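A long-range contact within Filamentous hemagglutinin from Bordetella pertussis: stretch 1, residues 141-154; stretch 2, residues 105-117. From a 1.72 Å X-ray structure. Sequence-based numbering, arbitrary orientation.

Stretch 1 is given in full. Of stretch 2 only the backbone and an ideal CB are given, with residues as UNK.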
# COMPACT_ATOMS: atom_id res chain seq x y z
N GLN A 141 -11.95 -8.88 0.73
CA GLN A 141 -12.74 -9.91 0.07
C GLN A 141 -12.78 -9.76 -1.44
O GLN A 141 -13.17 -10.69 -2.13
CB GLN A 141 -14.15 -9.92 0.62
CG GLN A 141 -14.14 -10.32 2.09
CD GLN A 141 -15.48 -10.29 2.68
OE1 GLN A 141 -16.03 -9.22 2.91
NE2 GLN A 141 -16.07 -11.45 2.86
N GLN A 142 -12.38 -8.61 -1.96
CA GLN A 142 -12.38 -8.37 -3.39
C GLN A 142 -11.40 -7.28 -3.74
O GLN A 142 -10.90 -6.62 -2.85
CB GLN A 142 -13.76 -7.96 -3.88
CG GLN A 142 -14.28 -6.65 -3.29
CD GLN A 142 -15.69 -6.35 -3.72
OE1 GLN A 142 -16.62 -6.49 -2.94
NE2 GLN A 142 -15.86 -6.00 -4.96
N GLY A 143 -11.15 -7.11 -5.04
CA GLY A 143 -10.42 -5.96 -5.56
C GLY A 143 -9.00 -6.25 -5.92
O GLY A 143 -8.33 -7.05 -5.28
N THR A 144 -8.52 -5.54 -6.93
CA THR A 144 -7.13 -5.61 -7.39
C THR A 144 -6.41 -4.28 -7.17
O THR A 144 -6.99 -3.21 -7.40
CB THR A 144 -7.13 -5.91 -8.88
OG1 THR A 144 -7.74 -7.21 -9.12
CG2 THR A 144 -5.71 -5.96 -9.43
N VAL A 145 -5.14 -4.32 -6.78
CA VAL A 145 -4.26 -3.15 -6.85
C VAL A 145 -3.29 -3.43 -7.98
O VAL A 145 -2.67 -4.48 -8.02
CB VAL A 145 -3.48 -2.91 -5.56
CG1 VAL A 145 -2.35 -1.83 -5.74
CG2 VAL A 145 -4.43 -2.56 -4.43
N THR A 146 -3.20 -2.51 -8.91
CA THR A 146 -2.25 -2.57 -10.01
C THR A 146 -1.22 -1.45 -9.90
O THR A 146 -1.58 -0.28 -9.83
CB THR A 146 -2.99 -2.44 -11.35
OG1 THR A 146 -3.94 -3.52 -11.51
CG2 THR A 146 -2.00 -2.54 -12.48
N ILE A 147 0.05 -1.83 -9.83
CA ILE A 147 1.12 -0.88 -9.90
C ILE A 147 1.51 -0.82 -11.38
O ILE A 147 2.00 -1.79 -11.92
CB ILE A 147 2.34 -1.30 -9.01
CG1 ILE A 147 1.94 -1.51 -7.54
CG2 ILE A 147 3.42 -0.26 -9.13
CD1 ILE A 147 1.16 -0.41 -6.95
N GLU A 148 1.23 0.31 -12.00
CA GLU A 148 1.55 0.56 -13.40
C GLU A 148 3.01 0.93 -13.58
O GLU A 148 3.77 1.09 -12.63
CB GLU A 148 0.62 1.64 -13.98
CG GLU A 148 -0.85 1.28 -13.86
CD GLU A 148 -1.79 2.33 -14.39
OE1 GLU A 148 -1.32 3.44 -14.71
OE2 GLU A 148 -3.02 2.03 -14.51
N ARG A 149 3.41 1.13 -14.83
CA ARG A 149 4.82 1.32 -15.17
C ARG A 149 5.56 2.46 -14.45
O ARG A 149 6.77 2.37 -14.28
CB ARG A 149 4.95 1.51 -16.68
CG ARG A 149 4.28 2.73 -17.19
CD ARG A 149 3.98 2.71 -18.68
NE ARG A 149 5.16 2.99 -19.48
CZ ARG A 149 6.00 2.07 -19.95
NH1 ARG A 149 5.81 0.78 -19.69
NH2 ARG A 149 7.03 2.43 -20.70
N GLY A 150 4.85 3.52 -14.05
CA GLY A 150 5.41 4.65 -13.31
C GLY A 150 5.90 4.31 -11.91
O GLY A 150 6.80 4.97 -11.35
N GLY A 151 5.29 3.28 -11.31
CA GLY A 151 5.83 2.67 -10.13
C GLY A 151 5.52 3.45 -8.88
O GLY A 151 4.67 4.37 -8.87
N VAL A 152 6.20 3.05 -7.82
CA VAL A 152 6.08 3.67 -6.51
C VAL A 152 7.46 3.99 -5.98
O VAL A 152 8.36 3.13 -5.92
CB VAL A 152 5.33 2.76 -5.49
CG1 VAL A 152 5.35 3.41 -4.10
CG2 VAL A 152 3.93 2.46 -5.97
N ASN A 153 7.61 5.23 -5.57
CA ASN A 153 8.76 5.70 -4.80
C ASN A 153 8.37 5.71 -3.31
O ASN A 153 7.67 6.60 -2.87
CB ASN A 153 9.12 7.12 -5.23
CG ASN A 153 10.30 7.71 -4.44
OD1 ASN A 153 10.55 8.95 -4.52
ND2 ASN A 153 11.01 6.91 -3.73
N ALA A 154 8.90 4.76 -2.56
CA ALA A 154 8.59 4.58 -1.14
C ALA A 154 9.55 5.30 -0.17
O ALA A 154 9.46 5.11 1.05
CB ALA A 154 8.56 3.11 -0.85
N UNK A 105 -10.06 1.07 -1.06
CA UNK A 105 -11.12 1.09 -2.04
C UNK A 105 -11.36 -0.37 -2.53
O UNK A 105 -10.59 -0.89 -3.32
CB UNK A 105 -10.76 2.03 -3.20
N UNK A 106 -12.39 -1.03 -2.04
CA UNK A 106 -12.68 -2.40 -2.46
C UNK A 106 -12.90 -2.58 -3.96
O UNK A 106 -12.76 -3.69 -4.43
CB UNK A 106 -13.92 -2.90 -1.72
N UNK A 107 -13.20 -1.52 -4.67
CA UNK A 107 -13.40 -1.60 -6.12
C UNK A 107 -12.12 -1.71 -6.91
O UNK A 107 -12.15 -2.08 -8.09
CB UNK A 107 -14.17 -0.37 -6.60
N UNK A 108 -10.99 -1.39 -6.28
CA UNK A 108 -9.71 -1.44 -6.94
C UNK A 108 -8.92 -0.15 -6.83
O UNK A 108 -9.49 0.93 -6.63
CB UNK A 108 -9.91 -1.79 -8.42
N UNK A 109 -7.61 -0.28 -6.96
CA UNK A 109 -6.72 0.88 -7.02
C UNK A 109 -5.68 0.67 -8.10
O UNK A 109 -5.06 -0.40 -8.17
CB UNK A 109 -6.04 1.13 -5.67
N UNK A 110 -5.48 1.69 -8.94
CA UNK A 110 -4.36 1.68 -9.87
C UNK A 110 -3.40 2.80 -9.47
O UNK A 110 -3.83 3.89 -9.03
CB UNK A 110 -4.84 1.85 -11.31
N UNK A 111 -2.10 2.51 -9.58
CA UNK A 111 -1.05 3.36 -9.09
C UNK A 111 -0.04 3.64 -10.20
O UNK A 111 0.44 2.72 -10.81
CB UNK A 111 -0.37 2.72 -7.88
N UNK A 112 0.28 4.90 -10.43
CA UNK A 112 1.25 5.25 -11.47
C UNK A 112 2.12 6.44 -11.08
O UNK A 112 1.69 7.57 -11.13
CB UNK A 112 0.52 5.56 -12.78
N UNK A 113 3.35 6.17 -10.68
CA UNK A 113 4.27 7.24 -10.32
C UNK A 113 3.87 7.91 -9.00
O UNK A 113 3.66 9.14 -8.94
CB UNK A 113 4.33 8.28 -11.44
N UNK A 114 3.78 7.11 -7.96
CA UNK A 114 3.31 7.56 -6.65
C UNK A 114 4.48 7.79 -5.72
O UNK A 114 5.40 6.99 -5.68
CB UNK A 114 2.34 6.54 -6.04
N UNK A 115 4.43 8.86 -4.94
CA UNK A 115 5.43 9.08 -3.89
C UNK A 115 4.72 9.69 -2.67
O UNK A 115 3.48 9.90 -2.69
CB UNK A 115 6.56 9.99 -4.38
N UNK A 116 5.48 9.97 -1.62
CA UNK A 116 4.91 10.58 -0.42
C UNK A 116 5.85 11.63 0.17
O UNK A 116 7.06 11.60 -0.10
CB UNK A 116 4.60 9.51 0.63
N UNK A 117 5.30 12.49 1.01
CA UNK A 117 6.06 13.45 1.78
C UNK A 117 5.40 13.56 3.14
O UNK A 117 4.22 13.88 3.24
CB UNK A 117 6.14 14.81 1.08

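The ideal CB of 105 has nothing of stretch 1 within 5.5 Å, so the contact leaves the choice open; the residue is Asn105, whose OD1 accepts a hydrogen bond from the backbone N of 107 at 2.9 Å. At 106, phi of -58° suits a type I turn, and the ideal CB lies 4.1 Å from Gln142 CG. Proline or a small or apolar residue would fit. Pro106 is deposited; water 1 joins Pro106 O (2.8 Å) to Gln142 NE2 (2.7 Å). At 107 the CB points away and stretch 1 sets little constraint; Asn107 ND2 makes a weak hydrogen bond to Asn105 OD1 (3.0 Å).

Position 108 is decided by its backbone. Phi 127° and psi 156° would jam a CB against the preceding carbonyl O. Glycine is called for, and Gly108 closes the turn.

From 109 to 111 the chain runs parallel to strand 144-147, with an angle of 8° between their directions. Because the strand is extended, alternate side chains fall on the same face; the register pairs 109 with Val145, 110 with Thr146 and 111 with Ile147. The ideal CB of 109 is 4.2 Å from Val145 CG2, which suits a branched aliphatic. Ile109 is deposited; Ile109 N donates to Thr144 O (3.0 Å) and Ile109 O accepts from Thr146 N (2.9 Å).

Position 110 turns to the face of Thr146, its ideal CB 3.7 Å from Glu148 OE2. A small polar residue or a basic one would suit the carboxylate. Ser110 reaches it through water 4, which lies 2.8 Å from Ser110 OG and 2.7 Å from Glu148 OE2.

At 111 the ideal CB returns to the apolar face, 3.6 Å from Ile147 CD1 and 4.7 Å from Val152 CG2. Valine, isoleucine or leucine would be reasonable. Val111 has the largest covered area of its stretch: Val111 CG1 meets Val152 CG2 at 3.7 Å and Val111 CG2 meets Val145 CG1 at 4.4 Å.

At 112 the chain turns a corner beside the turn Glu148 to Gly151. The ideal CB is 3.4 Å from Glu148 OE1, and the amide of Gly150 offers a donor, so asparagine or aspartate is attractive, although aspartate would set a second carboxylate near Glu148. Asn112, chi1 t, accepts from Gly150 N through OD1 at 2.8 Å.

Position 113 has phi 70° and psi 58°, which favours glycine, with asparagine a possible alternative. Gly113 N makes a weak hydrogen bond to Gly151 O (2.9 Å).

A separate bridge pairs 114 with Val152, whose CG2 is 4.4 Å from the ideal CB; an aliphatic fits. Leu114 N donates to Gly151 O (3.0 Å) and Leu114 O accepts from Asn153 N (2.8 Å).

The ideal CB of 115 lies 3.9 Å from Asn153 O, compatible with small or polar residues; it is Ser115. The ideal CB of 116 is 5.5 Å from Asn153 O, too distant for direct packing, but a hydroxyl or other small polar group could reach solvent near that oxygen. Thr116 OG1 donates to water 5 (2.8 Å), which donates to Asn153 O (2.7 Å). Position 117 is out of reach; it is Leu117.

Stretch 2 (105-117) NPNGISVNGLSTL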
# COMPACT_ATOMS: atom_id res chain seq x y z
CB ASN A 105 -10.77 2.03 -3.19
CG ASN A 105 -11.95 2.19 -4.17
OD1 ASN A 105 -12.88 1.35 -4.17
ND2 ASN A 105 -11.90 3.21 -5.01
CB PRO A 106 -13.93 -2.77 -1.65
CG PRO A 106 -13.76 -1.97 -0.41
CD PRO A 106 -13.25 -0.62 -0.89
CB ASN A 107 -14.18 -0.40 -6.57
CG ASN A 107 -15.49 -0.27 -5.83
OD1 ASN A 107 -16.33 -1.20 -5.85
ND2 ASN A 107 -15.66 0.82 -5.11
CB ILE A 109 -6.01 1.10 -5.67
CG1 ILE A 109 -7.00 1.20 -4.52
CG2 ILE A 109 -5.09 2.29 -5.77
CD1 ILE A 109 -6.28 1.28 -3.17
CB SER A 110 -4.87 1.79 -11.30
OG SER A 110 -5.58 2.97 -11.46
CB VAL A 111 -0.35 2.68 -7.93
CG1 VAL A 111 0.69 3.56 -7.33
CG2 VAL A 111 -1.34 2.26 -6.83
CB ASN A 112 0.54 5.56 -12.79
CG ASN A 112 1.51 5.63 -13.95
OD1 ASN A 112 2.36 4.79 -14.08
ND2 ASN A 112 1.41 6.66 -14.79
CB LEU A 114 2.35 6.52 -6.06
CG LEU A 114 1.55 6.94 -4.81
CD1 LEU A 114 0.59 8.04 -5.11
CD2 LEU A 114 0.83 5.76 -4.17
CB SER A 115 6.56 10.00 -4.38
OG SER A 115 6.02 11.23 -4.72
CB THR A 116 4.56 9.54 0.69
OG1 THR A 116 5.76 8.96 1.21
CG2 THR A 116 3.71 8.38 0.19
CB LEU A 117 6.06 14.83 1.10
CG LEU A 117 6.89 14.97 -0.17
CD1 LEU A 117 6.66 16.32 -0.83
CD2 LEU A 117 8.38 14.83 0.17
O HOH W 1 -13.75 -5.28 -6.48
O HOH W 2 -10.48 -4.28 -8.88
O HOH W 3 -6.27 -2.30 -10.26
O HOH W 4 -4.79 4.01 -13.96
O HOH W 5 7.63 8.09 -0.67
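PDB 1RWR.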